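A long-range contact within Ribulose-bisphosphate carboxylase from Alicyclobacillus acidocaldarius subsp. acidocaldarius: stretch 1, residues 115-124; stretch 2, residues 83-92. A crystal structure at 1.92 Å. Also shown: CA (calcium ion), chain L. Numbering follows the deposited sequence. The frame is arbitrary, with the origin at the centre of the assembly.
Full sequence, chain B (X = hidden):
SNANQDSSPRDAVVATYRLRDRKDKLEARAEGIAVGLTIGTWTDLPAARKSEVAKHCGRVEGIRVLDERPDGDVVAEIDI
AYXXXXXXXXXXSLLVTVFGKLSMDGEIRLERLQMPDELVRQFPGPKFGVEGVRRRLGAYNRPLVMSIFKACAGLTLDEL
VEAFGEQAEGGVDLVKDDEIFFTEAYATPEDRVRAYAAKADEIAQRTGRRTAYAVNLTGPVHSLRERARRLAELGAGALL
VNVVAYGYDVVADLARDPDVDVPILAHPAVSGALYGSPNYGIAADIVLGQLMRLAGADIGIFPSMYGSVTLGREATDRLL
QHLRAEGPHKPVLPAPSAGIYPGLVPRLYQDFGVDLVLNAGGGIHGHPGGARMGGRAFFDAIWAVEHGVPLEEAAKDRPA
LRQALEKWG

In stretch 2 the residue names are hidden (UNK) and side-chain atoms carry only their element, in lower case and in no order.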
# COMPACT_ATOMS: atom_id res chain seq x y z
N MSE B 115 1.99 -13.37 15.42
CA MSE B 115 0.59 -13.65 15.11
C MSE B 115 0.08 -14.97 15.67
O MSE B 115 0.71 -16.01 15.52
CB MSE B 115 0.38 -13.55 13.61
CG MSE B 115 0.65 -12.14 13.17
SE MSE B 115 0.09 -11.88 11.38
CE MSE B 115 -1.33 -13.19 11.24
N PRO B 116 -1.07 -14.90 16.37
CA PRO B 116 -1.61 -16.09 17.01
C PRO B 116 -2.13 -17.03 15.93
O PRO B 116 -2.48 -16.58 14.83
CB PRO B 116 -2.78 -15.55 17.83
CG PRO B 116 -2.68 -14.06 17.77
CD PRO B 116 -1.95 -13.73 16.53
N ASP B 117 -2.20 -18.31 16.27
CA ASP B 117 -2.63 -19.32 15.32
C ASP B 117 -4.03 -19.05 14.76
O ASP B 117 -4.25 -19.21 13.56
CB ASP B 117 -2.58 -20.71 15.96
CG ASP B 117 -2.76 -21.82 14.96
OD1 ASP B 117 -1.90 -21.97 14.04
OD2 ASP B 117 -3.76 -22.55 15.08
N GLU B 118 -4.96 -18.63 15.62
CA GLU B 118 -6.34 -18.41 15.19
C GLU B 118 -6.41 -17.40 14.04
O GLU B 118 -7.18 -17.57 13.08
CB GLU B 118 -7.20 -17.94 16.36
CG GLU B 118 -7.61 -19.04 17.32
CD GLU B 118 -8.03 -18.51 18.68
OE1 GLU B 118 -8.78 -19.23 19.38
OE2 GLU B 118 -7.60 -17.39 19.05
N LEU B 119 -5.59 -16.36 14.11
CA LEU B 119 -5.56 -15.33 13.07
C LEU B 119 -4.82 -15.77 11.79
O LEU B 119 -5.29 -15.50 10.68
CB LEU B 119 -4.97 -14.03 13.61
CG LEU B 119 -4.89 -12.90 12.57
CD1 LEU B 119 -6.28 -12.44 12.09
CD2 LEU B 119 -4.07 -11.71 13.08
N VAL B 120 -3.66 -16.39 11.94
CA VAL B 120 -2.93 -16.95 10.81
C VAL B 120 -3.85 -17.84 9.98
O VAL B 120 -3.90 -17.74 8.78
CB VAL B 120 -1.69 -17.76 11.28
CG1 VAL B 120 -0.99 -18.44 10.09
CG2 VAL B 120 -0.72 -16.85 12.01
N ARG B 121 -4.66 -18.67 10.64
CA ARG B 121 -5.53 -19.59 9.89
C ARG B 121 -6.71 -18.96 9.14
O ARG B 121 -7.37 -19.63 8.36
CB ARG B 121 -5.99 -20.77 10.76
CG ARG B 121 -4.85 -21.72 11.10
CD ARG B 121 -5.32 -22.80 12.08
NE ARG B 121 -4.25 -23.72 12.44
CZ ARG B 121 -4.10 -24.94 11.92
NH1 ARG B 121 -3.10 -25.71 12.32
NH2 ARG B 121 -4.95 -25.38 11.00
N GLN B 122 -6.99 -17.68 9.37
CA GLN B 122 -8.04 -17.02 8.61
C GLN B 122 -7.53 -16.51 7.26
O GLN B 122 -8.30 -16.03 6.42
CB GLN B 122 -8.62 -15.86 9.42
CG GLN B 122 -9.38 -16.27 10.66
CD GLN B 122 -9.98 -15.06 11.34
OE1 GLN B 122 -10.91 -14.45 10.81
NE2 GLN B 122 -9.42 -14.67 12.48
N PHE B 123 -6.22 -16.58 7.05
CA PHE B 123 -5.64 -16.15 5.78
C PHE B 123 -5.41 -17.39 4.90
O PHE B 123 -5.23 -18.49 5.44
CB PHE B 123 -4.34 -15.41 6.03
CG PHE B 123 -4.51 -14.06 6.67
CD1 PHE B 123 -5.07 -13.01 5.95
CD2 PHE B 123 -4.11 -13.84 7.98
CE1 PHE B 123 -5.21 -11.75 6.54
CE2 PHE B 123 -4.24 -12.59 8.58
CZ PHE B 123 -4.79 -11.54 7.85
N PRO B 124 -5.43 -17.23 3.55
CA PRO B 124 -5.39 -18.42 2.69
C PRO B 124 -4.06 -19.17 2.67
O PRO B 124 -4.08 -20.38 2.59
CB PRO B 124 -5.67 -17.85 1.29
CG PRO B 124 -5.20 -16.43 1.38
CD PRO B 124 -5.60 -16.00 2.76
N UNK B 83 -5.92 -7.51 20.87
CA UNK B 83 -6.77 -8.70 20.96
C UNK B 83 -7.29 -9.07 19.59
O UNK B 83 -7.71 -8.19 18.85
c UNK B 83 -7.36 -7.14 22.68
c UNK B 83 -7.94 -8.23 21.85
c UNK B 83 -6.35 -6.44 21.79
N UNK B 84 -7.25 -10.35 19.24
CA UNK B 84 -7.60 -10.79 17.89
C UNK B 84 -9.10 -10.61 17.61
O UNK B 84 -9.53 -10.52 16.46
c UNK B 84 -5.67 -12.36 17.74
c UNK B 84 -7.18 -12.26 17.68
c UNK B 84 -7.71 -12.84 16.36
N UNK B 85 -9.88 -10.53 18.68
CA UNK B 85 -11.32 -10.39 18.56
C UNK B 85 -11.74 -9.08 17.91
O UNK B 85 -12.89 -8.95 17.52
c UNK B 85 -11.99 -10.54 19.92
N UNK B 86 -10.82 -8.12 17.81
CA UNK B 86 -11.15 -6.85 17.16
C UNK B 86 -10.89 -6.85 15.66
O UNK B 86 -11.24 -5.89 14.96
o UNK B 86 -11.68 -6.05 19.74
n UNK B 86 -9.73 -4.96 19.98
c UNK B 86 -10.39 -5.68 17.80
c UNK B 86 -10.66 -5.57 19.26
N UNK B 87 -10.28 -7.93 15.17
CA UNK B 87 -9.96 -8.04 13.75
C UNK B 87 -11.09 -8.81 13.06
O UNK B 87 -12.02 -9.30 13.72
c UNK B 87 -8.58 -8.70 13.52
c UNK B 87 -6.06 -8.66 13.90
c UNK B 87 -7.34 -6.52 13.88
c UNK B 87 -7.40 -8.01 14.22
N UNK B 88 -11.02 -8.90 11.73
CA UNK B 88 -12.10 -9.52 10.96
C UNK B 88 -11.54 -10.44 9.88
O UNK B 88 -12.23 -10.71 8.91
o UNK B 88 -11.17 -7.90 8.88
n UNK B 88 -13.06 -6.72 8.60
c UNK B 88 -13.02 -8.46 10.33
c UNK B 88 -12.34 -7.66 9.20
N UNK B 89 -10.28 -10.83 10.02
CA UNK B 89 -9.66 -11.78 9.10
C UNK B 89 -9.12 -11.23 7.78
O UNK B 89 -8.92 -11.99 6.82
N UNK B 90 -8.88 -9.92 7.71
CA UNK B 90 -8.33 -9.32 6.49
C UNK B 90 -7.05 -8.55 6.75
O UNK B 90 -6.78 -8.10 7.87
o UNK B 90 -9.67 -7.33 6.81
c UNK B 90 -10.57 -9.10 5.35
c UNK B 90 -9.32 -8.34 5.85
N UNK B 91 -6.25 -8.37 5.71
CA UNK B 91 -5.05 -7.56 5.85
C UNK B 91 -5.40 -6.11 6.20
O UNK B 91 -4.68 -5.46 6.97
c UNK B 91 -2.49 -11.46 3.90
c UNK B 91 -3.71 -11.14 3.33
c UNK B 91 -4.27 -9.89 3.55
c UNK B 91 -3.60 -8.95 4.33
c UNK B 91 -1.83 -10.53 4.69
c UNK B 91 -4.21 -7.61 4.58
c UNK B 91 -2.39 -9.28 4.91
N UNK B 92 -6.51 -5.61 5.66
CA UNK B 92 -6.94 -4.25 6.02
C UNK B 92 -7.11 -4.09 7.53
O UNK B 92 -6.66 -3.10 8.11
c UNK B 92 -8.23 -3.88 5.31
CA CA L . -5.43 -22.34 2.80
O HOH W 1 -6.22 -21.14 4.83
O HOH W 2 -3.93 -23.19 0.79
O HOH W 3 -3.38 -23.11 3.99
O HOH W 4 -5.90 -24.77 4.22
O HOH W 5 -6.73 -21.36 1.16

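Position 83 carries three side-chain carbons that close a ring onto its own backbone N, a pattern unique to proline. The CA-to-CB bond points away from stretch 1, and the closest approach is P83 CB to P116 CG, 8.8 Å, so P83 makes no contact, although its O accepts a 3.3 Å hydrogen bond from N of position 86.

Position 84 has three carbons, one carrying the other two, and no heteroatom. One end carbon lies 3.4 Å from P116 CG, the other 4.1 Å from L119 CB. Branching at CB with carbon alone identifies valine; the two end carbons are V84 CG2 and CG1 respectively. The CA-to-CB bond of V84 points toward stretch 1. Its chi1 is 172° (t), and 81 Å² of its surface is covered, the most of any residue in this stretch.

Position 85 has a single carbon, hence alanine; A85 is out of reach of stretch 1.

Position 86 has two carbons, the second bearing one O and one N. This is the amide of asparagine. N86 is also out of reach, and both amide atoms are hydrogen-bonded elsewhere in the structure.

Position 87 has four carbons forked at the second, and an end carbon lies 3.7 Å from L119 CD2. The fork makes it leucine, with CD1 at the contact. The CA-to-CB bond of L87 points toward stretch 1. Its backbone N donates to V84 O at 3.0 Å, closing the short 3-10 segment.

Position 88 again shows two carbons, the second with one O and one N: asparagine. The CA-to-CB bond of N88 points away from stretch 1, with chi1 at 69° (p), and its nearest side-chain atom, CB, stays 6.4 Å from Q122 OE1.

Position 89 has no side-chain atoms, and its CA rests 3.4 Å from Q122 OE1. It is glycine. Two observations fit: phi is positive (82°), and an ideal CB would sit 2.6 Å from Q122 OE1, a clash. G89 N is buried by the contact without a partner.

Position 90 has one carbon carrying one O and one C, the pattern of threonine. The CA-to-CB bond of T90 points away from stretch 1, and the residue occupies an N-cap position. Its OG1 donates to N88 OD1 at 2.6 Å, and its side chain caps a backbone N just past the stretch.

Position 91 has one carbon followed by a six-carbon ring without a hydroxyl, and a ring carbon lies 3.5 Å from F123 CD1. This is phenylalanine, touching through CE2. CA-to-CB points sideways, but the ring comes nearer. The F91 and F123 ring centroids are 4.4 Å apart, with planes at 38°, an oblique pairing.

Position 92 has one carbon, alanine; A92 is out of reach.

The contact buries 454 Å² in total and contains no hydrogen bonds between the stretches, so packing is its basis. V84 packs against P116 and L119, and L87 meets the far end of the L119 side chain at CD2, while F123 meets F91 over one ring face. Between these patches, the chains approach closely at Q122 and G89, whose CA atoms are 5.5 Å apart. The type I turn from V120 to F123, with F123 N bonded to V120 O at 3.1 Å, includes both Q122 and F123.

Stretch 2, residues 83-92: PVANLNGTFA
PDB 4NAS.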